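Pancreatic lipase related protein 2 (Equus caballus, PDB 1W52) probably hydrolyses galactolipids and triacylglycerols, releasing fatty acids, as a secreted pancreatic lipase of the alpha/beta hydrolase superfamily. Local coordinates at residues R38-N44 with T100-V106; G127-A131 with E162-L167; R341-T347 with S420-S426; G396-V401 with E432-C436. All blocks are in the same frame, centred on the assembly; numbering follows the deposited sequence.

Interaction 1. Residues R38-N44 with T100-V106; sequences RFLLYTN and TTNCISV
Phe39 and Val106 lie side by side and point the same way, with CG2 of Val106 at the edge of the phenyl ring, 3.9 Å from Phe39 CD1. Holding CG anti to its own carbonyl carbon (chi1 -60°) swings the Phe39 ring to that methyl. Separately, Phe39 CB lies 3.8 Å from Ile104 CG2. Further along this face Leu41 crosses Ile104 at a slant, its CD1 meeting Ile104 CG1 at 3.6 Å, and Thr43 runs beside Asn102. The opposite face carries the hydrogen-bonded antiparallel pairs. Leu40 and Ser105 exchange two backbone bonds, as do Tyr42 and Cys103, where Cys103 N reaches Tyr42 O at 2.7 Å. Beyond the paired residues, the side chain of Asn44 stands in for a backbone partner: its OD1 takes the N-H of Thr101 at 2.8 Å, in the amide plane and on a lone pair, while ND2 bonds to Glu99 O. Asn102 turns its amide to Gln67 and Thr72. Strand 38-43 here joins the central alpha/beta hydrolase sheet, flanked by strand 50-53, while strand 102-107 also pairs with 72-76. Helix 116-141 packs on Phe39 and Val106; helix 87-96, linked through the Cys92-Cys103 disulfide, covers the face of Tyr42 and Ser105.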
# COMPACT_ATOMS: atom_id res chain seq x y z
N ARG A 38 -1.45 -19.36 15.85
CA ARG A 38 -0.30 -19.28 16.73
C ARG A 38 0.22 -17.86 16.76
O ARG A 38 0.69 -17.35 15.75
CB ARG A 38 0.80 -20.23 16.25
CG ARG A 38 0.62 -21.72 16.55
CD ARG A 38 1.96 -22.45 16.67
NE ARG A 38 2.95 -21.85 15.77
CZ ARG A 38 4.28 -21.88 15.94
NH1 ARG A 38 4.85 -22.51 16.97
NH2 ARG A 38 5.06 -21.29 15.05
N PHE A 39 0.15 -17.23 17.93
CA PHE A 39 0.62 -15.86 18.14
C PHE A 39 2.11 -15.80 18.48
O PHE A 39 2.54 -16.38 19.45
CB PHE A 39 -0.17 -15.29 19.28
CG PHE A 39 -1.64 -15.27 19.01
CD1 PHE A 39 -2.15 -14.40 18.08
CD2 PHE A 39 -2.51 -16.10 19.71
CE1 PHE A 39 -3.49 -14.36 17.83
CE2 PHE A 39 -3.89 -16.06 19.49
CZ PHE A 39 -4.38 -15.19 18.54
N LEU A 40 2.91 -15.15 17.65
CA LEU A 40 4.36 -15.15 17.84
C LEU A 40 4.85 -13.76 18.19
O LEU A 40 4.62 -12.82 17.42
CB LEU A 40 5.10 -15.59 16.61
CG LEU A 40 4.43 -16.72 15.84
CD1 LEU A 40 5.34 -17.12 14.76
CD2 LEU A 40 4.12 -17.91 16.74
N LEU A 41 5.52 -13.65 19.34
CA LEU A 41 5.74 -12.33 19.96
C LEU A 41 7.16 -11.81 19.81
O LEU A 41 8.12 -12.44 20.22
CB LEU A 41 5.31 -12.32 21.44
CG LEU A 41 5.29 -10.95 22.14
CD1 LEU A 41 4.98 -9.78 21.23
CD2 LEU A 41 4.26 -10.93 23.20
N TYR A 42 7.26 -10.67 19.17
CA TYR A 42 8.50 -9.99 18.96
C TYR A 42 8.37 -8.64 19.66
O TYR A 42 7.33 -8.00 19.61
CB TYR A 42 8.72 -9.80 17.47
CG TYR A 42 9.02 -11.05 16.65
CD1 TYR A 42 10.33 -11.48 16.49
CD2 TYR A 42 8.01 -11.77 15.96
CE1 TYR A 42 10.64 -12.62 15.70
CE2 TYR A 42 8.31 -12.91 15.17
CZ TYR A 42 9.63 -13.33 15.04
OH TYR A 42 9.99 -14.43 14.29
N THR A 43 9.45 -8.25 20.33
CA THR A 43 9.56 -6.99 21.09
C THR A 43 11.01 -6.56 21.01
O THR A 43 11.88 -7.37 20.68
CB THR A 43 9.24 -7.17 22.58
OG1 THR A 43 9.84 -8.39 23.06
CG2 THR A 43 7.74 -7.33 22.83
N ASN A 44 11.30 -5.30 21.34
CA ASN A 44 12.63 -4.77 21.04
C ASN A 44 13.63 -5.54 21.85
O ASN A 44 14.80 -5.62 21.49
CB ASN A 44 12.74 -3.29 21.35
CG ASN A 44 11.61 -2.51 20.79
OD1 ASN A 44 10.51 -2.58 21.30
ND2 ASN A 44 11.87 -1.75 19.75
N THR A 100 9.55 1.52 19.79
CA THR A 100 9.69 0.52 20.83
C THR A 100 8.30 0.04 21.16
O THR A 100 7.42 0.81 21.51
CB THR A 100 10.58 0.92 22.07
OG1 THR A 100 10.13 2.14 22.63
CG2 THR A 100 12.07 1.23 21.64
N THR A 101 8.11 -1.26 20.94
CA THR A 101 6.80 -1.82 20.80
C THR A 101 6.75 -3.35 20.81
O THR A 101 7.78 -4.03 20.79
CB THR A 101 6.27 -1.31 19.49
OG1 THR A 101 6.63 0.07 19.37
CG2 THR A 101 4.75 -1.28 19.46
N ASN A 102 5.51 -3.84 20.89
CA ASN A 102 5.14 -5.23 20.77
C ASN A 102 4.63 -5.52 19.39
O ASN A 102 3.65 -4.90 18.94
CB ASN A 102 3.97 -5.52 21.72
CG ASN A 102 4.24 -5.08 23.11
OD1 ASN A 102 5.28 -5.44 23.68
ND2 ASN A 102 3.31 -4.29 23.70
N CYS A 103 5.25 -6.48 18.71
CA CYS A 103 4.73 -6.90 17.41
C CYS A 103 4.48 -8.39 17.38
O CYS A 103 5.39 -9.16 17.58
CB CYS A 103 5.65 -6.45 16.28
SG CYS A 103 4.90 -6.74 14.66
N ILE A 104 3.24 -8.78 17.16
CA ILE A 104 2.86 -10.19 17.02
C ILE A 104 2.47 -10.55 15.57
O ILE A 104 1.69 -9.83 14.92
CB ILE A 104 1.66 -10.58 17.94
CG1 ILE A 104 1.86 -10.11 19.39
CG2 ILE A 104 1.42 -12.08 17.88
CD1 ILE A 104 0.54 -9.93 20.12
N SER A 105 2.99 -11.70 15.13
CA SER A 105 2.72 -12.27 13.83
C SER A 105 1.74 -13.39 14.10
O SER A 105 2.01 -14.24 14.92
CB SER A 105 4.02 -12.80 13.23
OG SER A 105 3.77 -13.65 12.11
N VAL A 106 0.58 -13.33 13.46
CA VAL A 106 -0.47 -14.32 13.66
C VAL A 106 -0.34 -15.43 12.61
O VAL A 106 -0.78 -15.26 11.47
CB VAL A 106 -1.85 -13.68 13.55
CG1 VAL A 106 -2.95 -14.75 13.70
CG2 VAL A 106 -2.02 -12.57 14.59

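Interaction 2. Residues G127-A131 with E162-L167; sequences GAETA and EAGRRL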
# COMPACT_ATOMS: atom_id res chain seq x y z
N GLY A 127 -10.01 -14.86 13.78
CA GLY A 127 -10.53 -13.57 14.17
C GLY A 127 -10.64 -13.62 15.67
O GLY A 127 -10.03 -12.83 16.38
N ALA A 128 -11.43 -14.59 16.11
CA ALA A 128 -11.71 -14.90 17.49
C ALA A 128 -10.49 -15.25 18.32
O ALA A 128 -10.33 -14.68 19.35
CB ALA A 128 -12.70 -16.05 17.53
N GLU A 129 -9.65 -16.17 17.89
CA GLU A 129 -8.38 -16.36 18.58
C GLU A 129 -7.79 -15.02 18.90
O GLU A 129 -7.39 -14.78 20.03
CB GLU A 129 -7.34 -17.08 17.74
CG GLU A 129 -7.72 -18.48 17.33
CD GLU A 129 -7.68 -19.46 18.48
OE1 GLU A 129 -6.64 -19.53 19.17
OE2 GLU A 129 -8.68 -20.16 18.68
N THR A 130 -7.69 -14.15 17.89
CA THR A 130 -7.01 -12.85 18.02
C THR A 130 -7.82 -11.93 18.92
O THR A 130 -7.35 -11.55 19.98
CB THR A 130 -6.72 -12.24 16.61
OG1 THR A 130 -5.58 -12.90 16.07
CG2 THR A 130 -6.31 -10.78 16.67
N ALA A 131 -9.02 -11.57 18.50
CA ALA A 131 -9.96 -10.84 19.38
C ALA A 131 -9.83 -11.33 20.82
O ALA A 131 -9.56 -10.55 21.68
CB ALA A 131 -11.38 -11.00 18.91
N GLU A 162 -12.25 -8.75 11.40
CA GLU A 162 -13.17 -9.62 12.10
C GLU A 162 -12.95 -9.41 13.57
O GLU A 162 -13.88 -8.96 14.24
CB GLU A 162 -13.02 -11.09 11.72
CG GLU A 162 -13.71 -12.07 12.69
CD GLU A 162 -15.25 -12.13 12.60
OE1 GLU A 162 -15.94 -11.15 12.22
OE2 GLU A 162 -15.79 -13.21 12.98
N ALA A 163 -11.76 -9.79 14.07
CA ALA A 163 -11.29 -9.38 15.41
C ALA A 163 -11.76 -7.96 15.77
O ALA A 163 -12.31 -7.72 16.83
CB ALA A 163 -9.83 -9.42 15.43
N GLY A 164 -11.56 -7.03 14.87
CA GLY A 164 -11.94 -5.67 15.14
C GLY A 164 -13.42 -5.47 15.49
O GLY A 164 -13.77 -4.64 16.35
N ARG A 165 -14.27 -6.20 14.78
CA ARG A 165 -15.69 -6.18 14.99
C ARG A 165 -16.11 -6.93 16.27
O ARG A 165 -17.06 -6.54 16.96
CB ARG A 165 -16.35 -6.81 13.80
CG ARG A 165 -17.85 -6.94 13.86
CD ARG A 165 -18.41 -7.98 12.88
NE ARG A 165 -17.95 -9.31 13.28
CZ ARG A 165 -18.70 -10.19 13.94
NH1 ARG A 165 -19.96 -9.90 14.23
NH2 ARG A 165 -18.19 -11.37 14.29
N ARG A 166 -15.40 -7.99 16.60
CA ARG A 166 -15.66 -8.64 17.85
C ARG A 166 -15.41 -7.68 19.00
O ARG A 166 -16.03 -7.81 20.00
CB ARG A 166 -14.82 -9.89 18.00
CG ARG A 166 -15.11 -10.90 16.91
CD ARG A 166 -14.13 -12.07 16.84
NE ARG A 166 -14.67 -13.26 17.49
CZ ARG A 166 -15.73 -13.92 17.06
NH1 ARG A 166 -16.37 -13.52 15.96
NH2 ARG A 166 -16.15 -14.99 17.72
N LEU A 167 -14.53 -6.69 18.85
CA LEU A 167 -14.29 -5.72 19.93
C LEU A 167 -15.04 -4.40 19.63
O LEU A 167 -14.52 -3.35 19.86
CB LEU A 167 -12.79 -5.50 20.21
CG LEU A 167 -11.82 -6.67 19.93
CD1 LEU A 167 -10.55 -6.76 20.80
CD2 LEU A 167 -12.48 -8.02 20.05
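A helix-helix crossing in the alpha/beta hydrolase domain brings Gly127, Ala128 and Ala131 against Ala163, Arg166 and Leu167, the segments of the two helices approaching to 8.1 Å between axes and crossing at -54°. Small residues make this closeness possible. Ala131 CB lies 4.1 Å from Ala163 CB, and the same methyl meets Leu167 CD2 at 3.4 Å. Gly127 presents bare backbone to the partner helix, so that Glu162 CG can come to 3.8 Å from Gly127 CA. Arg166 reaches across with its aliphatic part: CD lies 3.6 Å from Ala131 CB, which sits at the edge of the guanidinium, and NE, where that group begins, lies beside Ala128. A bend at chi3 (100°) turns the head back, where NH1 forms a salt bridge with Glu162 OE2 at 3.1 Å. Glu162 is shared, since Arg165 NE binds its OE1 from above the carboxylate plane, at 2.9 Å. The two arginines probably keep this buried carboxylate charged; the Glu162 side chain lies about 6 Å from a bound calcium ion. Helix 155-166 follows directly on the turn at Ser154, the predicted nucleophile, while helix 116-141 turns Glu129, and Thr130 from its flank, to Phe39 of strand 38-43.

Interaction 3. Residues R341-T347 with S420-S426; sequences RYRVSIT and SRITVQS
Backbone hydrogen bonds set the register between Arg343 and Gln425 and between Ser345 and Thr423, the two segments running nearly antiparallel, 166° apart. The bond from Ser345 N to Thr423 O is the straightest at 2.7 Å and lies in the carbonyl plane. Arg343 N, by contrast, meets Gln425 O from well above that plane, at 3.0 Å. Thr347 N adds a further bond to Arg421 O at 3.1 Å. Weaker CA-H...O contacts fill the intervals, among them Ile346 CA to Arg421 O and Val344 CA to Thr423 O. These edges belong to the C-terminal PLAT domain, a beta-sandwich fold, in which the other edge of 341-347 bonds to strand 387-391 and, just before it, to Tyr385. Apolar packing occupies the face bearing Val344, Ile346, Ile422 and Val424. Ile346 and Ile422 lie alongside each other, CG1 to CG1 at 3.5 Å, both with CG1 anti to the carbonyl carbon; Val344 CG2 meets Val424 CG2 more loosely at 4.2 Å, the two valines set at a slant. Phe435 packs against Ile422 and Val424. The one aromatic contact is that of Tyr342, whose ring edge meets Gln425 O. Polar side chains gather on the reverse face. Arg343 and Gln425 run the same way, CB to CB at 4.0 Å, with guanidinium and amide planes 70° apart; the arginine head is claimed by Asp388 in a salt bridge. Ser345 OG packs on Thr423 CB, 3.4 Å away.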
# COMPACT_ATOMS: atom_id res chain seq x y z
N ARG A 341 7.29 12.75 -6.23
CA ARG A 341 6.64 13.31 -7.37
C ARG A 341 7.01 14.76 -7.50
O ARG A 341 7.05 15.50 -6.52
CB ARG A 341 5.15 13.20 -7.21
CG ARG A 341 4.42 13.55 -8.42
CD ARG A 341 2.97 13.26 -8.26
NE ARG A 341 2.16 13.28 -9.48
CZ ARG A 341 2.22 12.36 -10.43
NH1 ARG A 341 3.11 11.35 -10.34
NH2 ARG A 341 1.37 12.46 -11.48
N TYR A 342 7.28 15.15 -8.74
CA TYR A 342 7.66 16.50 -9.09
C TYR A 342 6.81 16.95 -10.24
O TYR A 342 6.42 16.13 -11.05
CB TYR A 342 9.13 16.49 -9.45
CG TYR A 342 10.03 16.10 -8.28
CD1 TYR A 342 10.42 14.80 -8.12
CD2 TYR A 342 10.49 17.05 -7.34
CE1 TYR A 342 11.26 14.41 -7.06
CE2 TYR A 342 11.33 16.67 -6.26
CZ TYR A 342 11.72 15.34 -6.13
OH TYR A 342 12.55 14.87 -5.10
N ARG A 343 6.45 18.23 -10.31
CA ARG A 343 5.88 18.77 -11.57
C ARG A 343 6.95 19.48 -12.44
O ARG A 343 7.86 20.12 -11.90
CB ARG A 343 4.79 19.76 -11.30
CG ARG A 343 4.25 20.32 -12.56
CD ARG A 343 2.98 21.07 -12.36
NE ARG A 343 1.93 20.19 -11.86
CZ ARG A 343 0.69 20.57 -11.58
NH1 ARG A 343 0.29 21.83 -11.73
NH2 ARG A 343 -0.18 19.67 -11.15
N VAL A 344 6.81 19.35 -13.76
CA VAL A 344 7.79 19.90 -14.72
C VAL A 344 7.10 20.60 -15.89
O VAL A 344 6.50 19.97 -16.76
CB VAL A 344 8.76 18.85 -15.27
CG1 VAL A 344 9.42 19.39 -16.45
CG2 VAL A 344 9.83 18.47 -14.24
N SER A 345 7.20 21.93 -15.87
CA SER A 345 6.72 22.76 -16.96
C SER A 345 7.87 23.11 -17.87
O SER A 345 9.03 23.21 -17.43
CB SER A 345 6.08 24.05 -16.45
OG SER A 345 5.31 23.81 -15.29
N ILE A 346 7.52 23.28 -19.15
CA ILE A 346 8.40 23.79 -20.20
C ILE A 346 7.55 24.63 -21.18
O ILE A 346 6.64 24.11 -21.81
CB ILE A 346 9.20 22.63 -20.88
CG1 ILE A 346 10.41 22.26 -19.99
CG2 ILE A 346 9.66 23.03 -22.26
CD1 ILE A 346 11.31 21.07 -20.42
N THR A 347 7.83 25.93 -21.22
CA THR A 347 7.30 26.86 -22.22
C THR A 347 8.33 27.03 -23.33
O THR A 347 9.53 27.21 -23.06
CB THR A 347 7.01 28.26 -21.59
OG1 THR A 347 5.75 28.24 -20.90
CG2 THR A 347 6.81 29.33 -22.67
N SER A 420 12.45 28.90 -23.14
CA SER A 420 12.38 30.14 -22.35
C SER A 420 12.47 29.83 -20.86
O SER A 420 13.37 30.34 -20.16
CB SER A 420 11.05 30.87 -22.67
OG SER A 420 10.87 32.03 -21.87
N ARG A 421 11.55 28.97 -20.39
CA ARG A 421 11.49 28.59 -18.98
C ARG A 421 11.07 27.12 -18.77
O ARG A 421 10.38 26.51 -19.60
CB ARG A 421 10.61 29.60 -18.20
CG ARG A 421 11.17 31.05 -18.25
CD ARG A 421 10.38 32.13 -17.50
NE ARG A 421 10.71 33.47 -18.00
CZ ARG A 421 10.40 34.62 -17.39
NH1 ARG A 421 9.74 34.63 -16.24
NH2 ARG A 421 10.76 35.77 -17.95
N ILE A 422 11.56 26.56 -17.65
CA ILE A 422 11.28 25.20 -17.17
C ILE A 422 10.89 25.24 -15.67
O ILE A 422 11.72 24.94 -14.80
CB ILE A 422 12.53 24.27 -17.34
CG1 ILE A 422 13.00 24.22 -18.79
CG2 ILE A 422 12.24 22.84 -16.82
CD1 ILE A 422 14.24 23.34 -18.99
N THR A 423 9.65 25.63 -15.38
CA THR A 423 9.13 25.54 -14.01
C THR A 423 9.30 24.10 -13.47
O THR A 423 8.63 23.18 -13.95
CB THR A 423 7.62 25.96 -13.98
OG1 THR A 423 7.45 27.31 -14.43
CG2 THR A 423 7.08 25.96 -12.58
N VAL A 424 10.21 23.88 -12.52
CA VAL A 424 10.24 22.62 -11.76
C VAL A 424 9.23 22.73 -10.58
O VAL A 424 8.59 23.79 -10.41
CB VAL A 424 11.69 22.26 -11.30
CG1 VAL A 424 11.77 21.79 -9.83
CG2 VAL A 424 12.25 21.22 -12.19
N GLN A 425 9.05 21.65 -9.79
CA GLN A 425 8.30 21.72 -8.52
C GLN A 425 8.30 20.41 -7.70
O GLN A 425 8.32 19.33 -8.26
CB GLN A 425 6.84 22.11 -8.79
CG GLN A 425 6.07 22.41 -7.54
CD GLN A 425 4.74 23.01 -7.83
OE1 GLN A 425 3.98 23.28 -6.91
NE2 GLN A 425 4.44 23.24 -9.11
N SER A 426 8.24 20.53 -6.37
CA SER A 426 8.07 19.37 -5.50
C SER A 426 6.62 19.12 -5.11
O SER A 426 5.79 20.02 -5.15
CB SER A 426 8.88 19.48 -4.23
OG SER A 426 8.84 18.24 -3.57

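Interaction 4. Residues G396-V401 with E432-C436; sequences GKIQEV and EYKFC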
# COMPACT_ATOMS: atom_id res chain seq x y z
N GLY A 396 17.19 15.51 -3.57
CA GLY A 396 17.42 16.75 -2.87
C GLY A 396 16.69 17.90 -3.55
O GLY A 396 15.45 17.91 -3.66
N LYS A 397 17.50 18.86 -4.01
CA LYS A 397 17.04 20.09 -4.62
C LYS A 397 17.58 20.15 -6.03
O LYS A 397 18.78 19.99 -6.26
CB LYS A 397 17.55 21.29 -3.81
CG LYS A 397 18.98 21.78 -4.14
CD LYS A 397 19.26 23.14 -3.54
CE LYS A 397 20.72 23.43 -3.51
NZ LYS A 397 20.89 24.66 -2.74
N ILE A 398 16.68 20.41 -6.97
CA ILE A 398 17.03 20.43 -8.39
C ILE A 398 18.08 21.53 -8.72
O ILE A 398 19.27 21.38 -8.38
CB ILE A 398 15.70 20.52 -9.25
CG1 ILE A 398 14.83 19.27 -9.00
CG2 ILE A 398 15.99 20.67 -10.77
CD1 ILE A 398 13.58 19.13 -9.91
N GLN A 399 17.64 22.62 -9.35
CA GLN A 399 18.49 23.71 -9.85
C GLN A 399 19.72 23.26 -10.69
O GLN A 399 20.73 23.99 -10.78
CB GLN A 399 18.83 24.70 -8.69
CG GLN A 399 17.70 25.80 -8.45
CD GLN A 399 17.70 26.49 -7.05
OE1 GLN A 399 18.00 25.87 -6.02
NE2 GLN A 399 17.33 27.77 -7.03
N GLU A 400 19.60 22.09 -11.35
CA GLU A 400 20.69 21.41 -12.09
C GLU A 400 20.13 20.44 -13.18
O GLU A 400 20.50 19.26 -13.24
CB GLU A 400 21.66 20.65 -11.12
CG GLU A 400 22.39 21.51 -10.06
CD GLU A 400 22.85 20.74 -8.81
OE1 GLU A 400 23.89 20.06 -8.84
OE2 GLU A 400 22.17 20.85 -7.77
N VAL A 401 19.22 20.96 -14.03
CA VAL A 401 18.58 20.17 -15.11
C VAL A 401 19.53 19.95 -16.31
O VAL A 401 20.68 20.45 -16.27
CB VAL A 401 17.20 20.80 -15.63
CG1 VAL A 401 16.37 21.38 -14.51
CG2 VAL A 401 17.39 21.85 -16.75
N GLU A 432 9.01 25.33 -6.00
CA GLU A 432 9.44 25.51 -7.39
C GLU A 432 10.96 25.70 -7.38
O GLU A 432 11.59 25.73 -6.33
CB GLU A 432 8.73 26.70 -8.05
CG GLU A 432 7.21 26.71 -7.81
CD GLU A 432 6.39 27.35 -8.94
OE1 GLU A 432 5.24 27.83 -8.71
OE2 GLU A 432 6.88 27.37 -10.07
N TYR A 433 11.56 25.82 -8.56
CA TYR A 433 13.03 26.04 -8.66
C TYR A 433 13.43 26.79 -9.95
O TYR A 433 14.59 27.20 -10.14
CB TYR A 433 13.77 24.71 -8.65
CG TYR A 433 13.94 24.03 -7.31
CD1 TYR A 433 12.91 23.28 -6.73
CD2 TYR A 433 15.15 24.08 -6.64
CE1 TYR A 433 13.09 22.63 -5.50
CE2 TYR A 433 15.34 23.45 -5.42
CZ TYR A 433 14.32 22.72 -4.85
OH TYR A 433 14.52 22.11 -3.64
N LYS A 434 12.41 26.96 -10.80
CA LYS A 434 12.46 27.39 -12.22
C LYS A 434 13.62 28.30 -12.70
O LYS A 434 14.12 29.18 -11.97
CB LYS A 434 11.13 28.02 -12.67
CG LYS A 434 10.03 28.11 -11.62
CD LYS A 434 8.74 28.63 -12.26
CE LYS A 434 8.16 29.82 -11.51
NZ LYS A 434 7.27 30.64 -12.38
N PHE A 435 13.92 28.07 -13.99
CA PHE A 435 15.14 28.54 -14.69
C PHE A 435 14.93 29.28 -16.03
O PHE A 435 13.89 29.15 -16.68
CB PHE A 435 16.04 27.32 -14.93
CG PHE A 435 15.74 26.18 -14.00
CD1 PHE A 435 16.58 25.90 -12.95
CD2 PHE A 435 14.59 25.40 -14.18
CE1 PHE A 435 16.30 24.86 -12.09
CE2 PHE A 435 14.29 24.37 -13.31
CZ PHE A 435 15.15 24.09 -12.26
N CYS A 436 15.95 30.06 -16.40
CA CYS A 436 15.99 30.83 -17.64
C CYS A 436 17.11 30.25 -18.48
O CYS A 436 18.24 30.13 -17.99
CB CYS A 436 16.32 32.29 -17.32
SG CYS A 436 15.33 33.03 -16.00
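Tyr433, in the loop leading into strand 435-436, and Phe435, on that strand, pack their aromatic side chains against the loop 396-401 with no hydrogen bond between the segments. Tyr433 covers the larger share. Backbone N of Ile398 stands over one face of its ring, 3.7 Å from CE2 and displaced toward the rim. The amide of Gln399 comes in at the ring edge, its OE1 3.4 Å from Tyr433 CD2, with the two planes almost perpendicular (82°). Tyr433 places its ring there by keeping CG anti to the carbonyl carbon (chi1 -78°), which carries the phenol out along the loop to Lys397, whose CB touches the OH end. Both segments belong to the PLAT domain, where loop and strand meet as parts of a beta-sandwich, and the strand carries Cys436, disulfide-bonded to Cys452, and pairs with strand 450-451. Phe435 is the buried member of the pair. Val401 CG1 sits over its face in a CH-pi contact, 4.1 Å from the ring centroid, whereas Gln399 CA meets the ring at its edge. Ile398 crosses the phenyl at about a right angle and touches CZ through CG2 at 3.8 Å. The same isoleucine reaches on to Val424, and Tyr433 O lies above the Phe435 ring, near its rim. Pro451 packs against Gln399, and Tyr450 against Glu400.

The four contacts divide between two domains. Interactions 1 and 2 lie in the lipase domain with centres about 17 Å apart and touch where Phe39 and Val106 meet helix 116-141, so the helix crossing packs directly against the antiparallel part of the central sheet. Interactions 3 and 4 lie in the PLAT domain with centres about 8 Å apart; their segments alternate along the chain and share an apolar cluster round Phe435, Ile422, Val424 and Ile398. The domains follow in series, and interaction 1 stands about 46 Å from interaction 3, between centres; the two pairs do not touch, the nearest atoms of interactions 1 and 3 being about 28 Å apart.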